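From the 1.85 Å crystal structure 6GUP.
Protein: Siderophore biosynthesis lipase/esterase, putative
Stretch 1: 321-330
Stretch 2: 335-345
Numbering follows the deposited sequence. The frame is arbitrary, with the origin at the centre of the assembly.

Stretch 1, residues 321-330: IIPNASHALS
Stretch 2 (335-345) AEPRNFLVNKV

Pro337 lies at the apolar centre of this contact, in the first turn or so of a helix that runs through all of stretch 2, from Ala335 to Val345, and continues beyond it. Its CB points toward stretch 1, and its ring, puckered C-gamma exo, packs against a loop that curves past it. Proline suits a place near the start of a helix, because its nitrogen carries no hydrogen to give, and its compact ring offers an apolar surface. Ala325 is the nearest residue in register, with CA of Ala325 5.3 Å from CA of Pro337; the methyl adds an apolar contact at this close approach, and CB of Ala325 lies 3.9 Å from CB of Pro337. On CB of Pro337 also converge CD2 of Leu329, at 4.0 Å, and CG2 of Ile322, at 4.4 Å.

Leu329 is covered more than any other residue of the contact. Its backbone adopts the left-handed conformation (phi 57°, psi 40°), its CA-to-CB bond points toward the helix (chi1 m, chi2 p), and CD2 meets CD1 of Leu341 at 3.6 Å, one helical turn beyond Pro337. Leu341 has chi1 t and chi2 at 148°, between wells. The carbonyl of Pro337 is occupied within the helix, accepting a hydrogen bond from the backbone of Leu341 (N of Leu341 to O of Pro337, 2.8 Å), so CD2 of Leu329 can pack 3.6 Å from O of Pro337 without leaving that oxygen unpaired.

Ile322, buried, with chi1 and chi2 both m, belongs to a strand that enters from earlier in the chain. The CA-to-CB bond of Ile321 points away from the helix and that of Ile322 toward it. CD1 of Ile322 reaches the edge of the Phe340 ring, 3.6 Å from CD2 of Phe340, whose chi1 is t and chi2 77°. Farther out, CD of Pro323 approaches CE2 of Phe340 at 4.3 Å.

From Ile322 to Ala325 the chain makes a type II turn. Asn324 occupies its third position with phi 65° and psi 8°, a conformation asparagine tolerates better than most residues that have a side chain. The turn is closed by a weak hydrogen bond from N of Ala325 to O of Ile322, 3.4 Å. It leaves O of Pro323 free for water 1, which donates to O of Pro323 at 2.7 Å and to OE1 of Glu336 at 2.7 Å. The carboxylate thus joins the turn through water: Glu336 (chi1 t, chi2 m) starts sideways, but its end comes nearer.

At the other border, Arg338 likewise starts sideways and brings its end nearer. With chi1 to chi3 at m, t and m, its long chain lays CG 3.6 Å from CB of Leu329 and carries the guanidinium onward. NH2 of Arg338 donates to O of Leu329 at 2.9 Å, with an N-H...O angle of 154°. This carbonyl lies near the guanidinium plane, where the N-H groups point, and the bond is the contact's sole direct hydrogen bond.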

# COMPACT_ATOMS: atom_id res chain seq x y z
N ILE A 321 31.15 -1.92 4.02
CA ILE A 321 30.66 -2.97 3.14
C ILE A 321 30.51 -4.23 3.99
O ILE A 321 31.51 -4.82 4.40
CB ILE A 321 31.64 -3.18 1.96
CG1 ILE A 321 31.77 -1.89 1.15
CG2 ILE A 321 31.18 -4.32 1.06
CD1 ILE A 321 32.89 -1.89 0.12
N ILE A 322 29.26 -4.64 4.23
CA ILE A 322 28.95 -5.79 5.09
C ILE A 322 29.47 -7.06 4.40
O ILE A 322 29.05 -7.35 3.28
CB ILE A 322 27.43 -5.96 5.37
CG1 ILE A 322 26.79 -4.68 5.95
CG2 ILE A 322 27.18 -7.13 6.31
CD1 ILE A 322 27.27 -4.25 7.32
N PRO A 323 30.39 -7.82 5.05
CA PRO A 323 30.92 -9.03 4.41
C PRO A 323 29.86 -10.09 4.11
O PRO A 323 29.02 -10.38 4.96
CB PRO A 323 31.93 -9.57 5.45
CG PRO A 323 32.26 -8.42 6.32
CD PRO A 323 31.04 -7.55 6.35
N ASN A 324 29.90 -10.63 2.88
CA ASN A 324 29.01 -11.71 2.43
C ASN A 324 27.51 -11.38 2.36
O ASN A 324 26.70 -12.28 2.11
CB ASN A 324 29.22 -12.98 3.28
CG ASN A 324 30.68 -13.38 3.41
OD1 ASN A 324 31.17 -13.62 4.51
ND2 ASN A 324 31.38 -13.44 2.28
N ALA A 325 27.13 -10.12 2.55
CA ALA A 325 25.72 -9.73 2.57
C ALA A 325 25.20 -9.62 1.14
O ALA A 325 25.90 -9.11 0.27
CB ALA A 325 25.53 -8.41 3.30
N SER A 326 23.98 -10.09 0.92
CA SER A 326 23.29 -9.91 -0.36
C SER A 326 22.54 -8.58 -0.29
O SER A 326 22.58 -7.90 0.74
CB SER A 326 22.33 -11.08 -0.62
OG SER A 326 21.24 -11.08 0.29
N HIS A 327 21.87 -8.22 -1.37
CA HIS A 327 21.17 -6.93 -1.46
C HIS A 327 20.14 -6.74 -0.34
O HIS A 327 20.17 -5.73 0.37
CB HIS A 327 20.48 -6.78 -2.82
CG HIS A 327 19.83 -5.44 -3.02
ND1 HIS A 327 20.55 -4.29 -3.24
CD2 HIS A 327 18.53 -5.08 -3.00
CE1 HIS A 327 19.72 -3.27 -3.37
NE2 HIS A 327 18.48 -3.72 -3.23
N ALA A 328 19.24 -7.71 -0.21
CA ALA A 328 18.17 -7.67 0.79
C ALA A 328 18.41 -8.59 2.00
O ALA A 328 17.62 -8.58 2.94
CB ALA A 328 16.84 -8.01 0.14
N LEU A 329 19.50 -9.37 1.98
CA LEU A 329 19.85 -10.29 3.08
C LEU A 329 18.70 -11.29 3.38
O LEU A 329 18.43 -11.61 4.53
CB LEU A 329 20.26 -9.51 4.34
CG LEU A 329 21.46 -8.55 4.23
CD1 LEU A 329 21.08 -7.20 3.62
CD2 LEU A 329 22.09 -8.33 5.60
N SER A 330 18.06 -11.77 2.31
CA SER A 330 16.81 -12.55 2.41
C SER A 330 17.00 -14.02 2.78
O SER A 330 16.13 -14.61 3.42
CB SER A 330 16.04 -12.48 1.09
OG SER A 330 15.91 -11.14 0.63
N ALA A 335 21.83 -15.43 7.53
CA ALA A 335 21.66 -15.30 8.98
C ALA A 335 22.77 -14.47 9.66
O ALA A 335 22.47 -13.62 10.50
CB ALA A 335 21.58 -16.68 9.63
N GLU A 336 24.02 -14.72 9.27
CA GLU A 336 25.17 -14.04 9.88
C GLU A 336 25.32 -12.57 9.43
O GLU A 336 25.53 -11.70 10.29
CB GLU A 336 26.47 -14.85 9.66
CG GLU A 336 27.74 -14.23 10.23
CD GLU A 336 28.43 -13.25 9.28
OE1 GLU A 336 28.76 -12.13 9.74
OE2 GLU A 336 28.63 -13.58 8.10
N PRO A 337 25.21 -12.28 8.11
CA PRO A 337 25.18 -10.88 7.67
C PRO A 337 24.02 -10.05 8.22
O PRO A 337 24.21 -8.86 8.52
CB PRO A 337 25.07 -10.99 6.15
CG PRO A 337 25.71 -12.29 5.82
CD PRO A 337 25.39 -13.20 6.97
N ARG A 338 22.83 -10.65 8.32
CA ARG A 338 21.68 -9.98 8.95
C ARG A 338 21.98 -9.58 10.39
O ARG A 338 21.75 -8.44 10.78
CB ARG A 338 20.42 -10.86 8.94
CG ARG A 338 19.55 -10.71 7.70
CD ARG A 338 18.10 -11.06 8.02
NE ARG A 338 17.97 -12.39 8.61
CZ ARG A 338 18.07 -13.55 7.94
NH1 ARG A 338 17.93 -14.70 8.59
NH2 ARG A 338 18.32 -13.57 6.63
N ASN A 339 22.48 -10.54 11.16
CA ASN A 339 22.83 -10.29 12.57
C ASN A 339 23.88 -9.19 12.70
O ASN A 339 23.79 -8.35 13.60
CB ASN A 339 23.35 -11.57 13.24
CG ASN A 339 23.43 -11.43 14.75
OD1 ASN A 339 22.42 -11.24 15.42
ND2 ASN A 339 24.64 -11.54 15.29
N PHE A 340 24.87 -9.21 11.81
CA PHE A 340 25.90 -8.18 11.77
C PHE A 340 25.31 -6.81 11.43
O PHE A 340 25.58 -5.83 12.12
CB PHE A 340 26.99 -8.53 10.77
CG PHE A 340 28.18 -7.62 10.82
CD1 PHE A 340 29.12 -7.74 11.84
CD2 PHE A 340 28.35 -6.62 9.87
CE1 PHE A 340 30.21 -6.89 11.90
CE2 PHE A 340 29.44 -5.76 9.93
CZ PHE A 340 30.37 -5.90 10.94
N LEU A 341 24.49 -6.77 10.38
CA LEU A 341 23.81 -5.54 9.95
C LEU A 341 22.99 -4.94 11.09
O LEU A 341 23.07 -3.74 11.35
CB LEU A 341 22.90 -5.81 8.75
CG LEU A 341 22.24 -4.58 8.09
CD1 LEU A 341 22.07 -4.82 6.60
CD2 LEU A 341 20.90 -4.21 8.71
N VAL A 342 22.20 -5.78 11.75
CA VAL A 342 21.35 -5.34 12.87
C VAL A 342 22.21 -4.79 14.01
O VAL A 342 21.87 -3.76 14.60
CB VAL A 342 20.43 -6.48 13.38
CG1 VAL A 342 19.72 -6.09 14.67
CG2 VAL A 342 19.40 -6.85 12.32
N ASN A 343 23.32 -5.47 14.31
CA ASN A 343 24.27 -5.00 15.34
C ASN A 343 24.90 -3.65 15.00
O ASN A 343 25.13 -2.84 15.90
CB ASN A 343 25.36 -6.05 15.61
CG ASN A 343 24.88 -7.17 16.52
OD1 ASN A 343 24.26 -6.93 17.56
ND2 ASN A 343 25.19 -8.41 16.15
N LYS A 344 25.18 -3.40 13.71
CA LYS A 344 25.69 -2.09 13.28
C LYS A 344 24.66 -0.98 13.47
O LYS A 344 25.02 0.14 13.82
CB LYS A 344 26.14 -2.12 11.81
CG LYS A 344 27.31 -3.03 11.45
CD LYS A 344 28.51 -2.92 12.39
CE LYS A 344 28.52 -4.02 13.44
NZ LYS A 344 29.70 -3.94 14.34
N VAL A 345 23.38 -1.30 13.23
CA VAL A 345 22.29 -0.33 13.45
C VAL A 345 22.15 0.01 14.93
O VAL A 345 22.06 1.18 15.29
CB VAL A 345 20.94 -0.84 12.87
CG1 VAL A 345 19.78 0.06 13.30
CG2 VAL A 345 21.02 -0.91 11.35
O HOH W 1 28.70 -10.41 7.65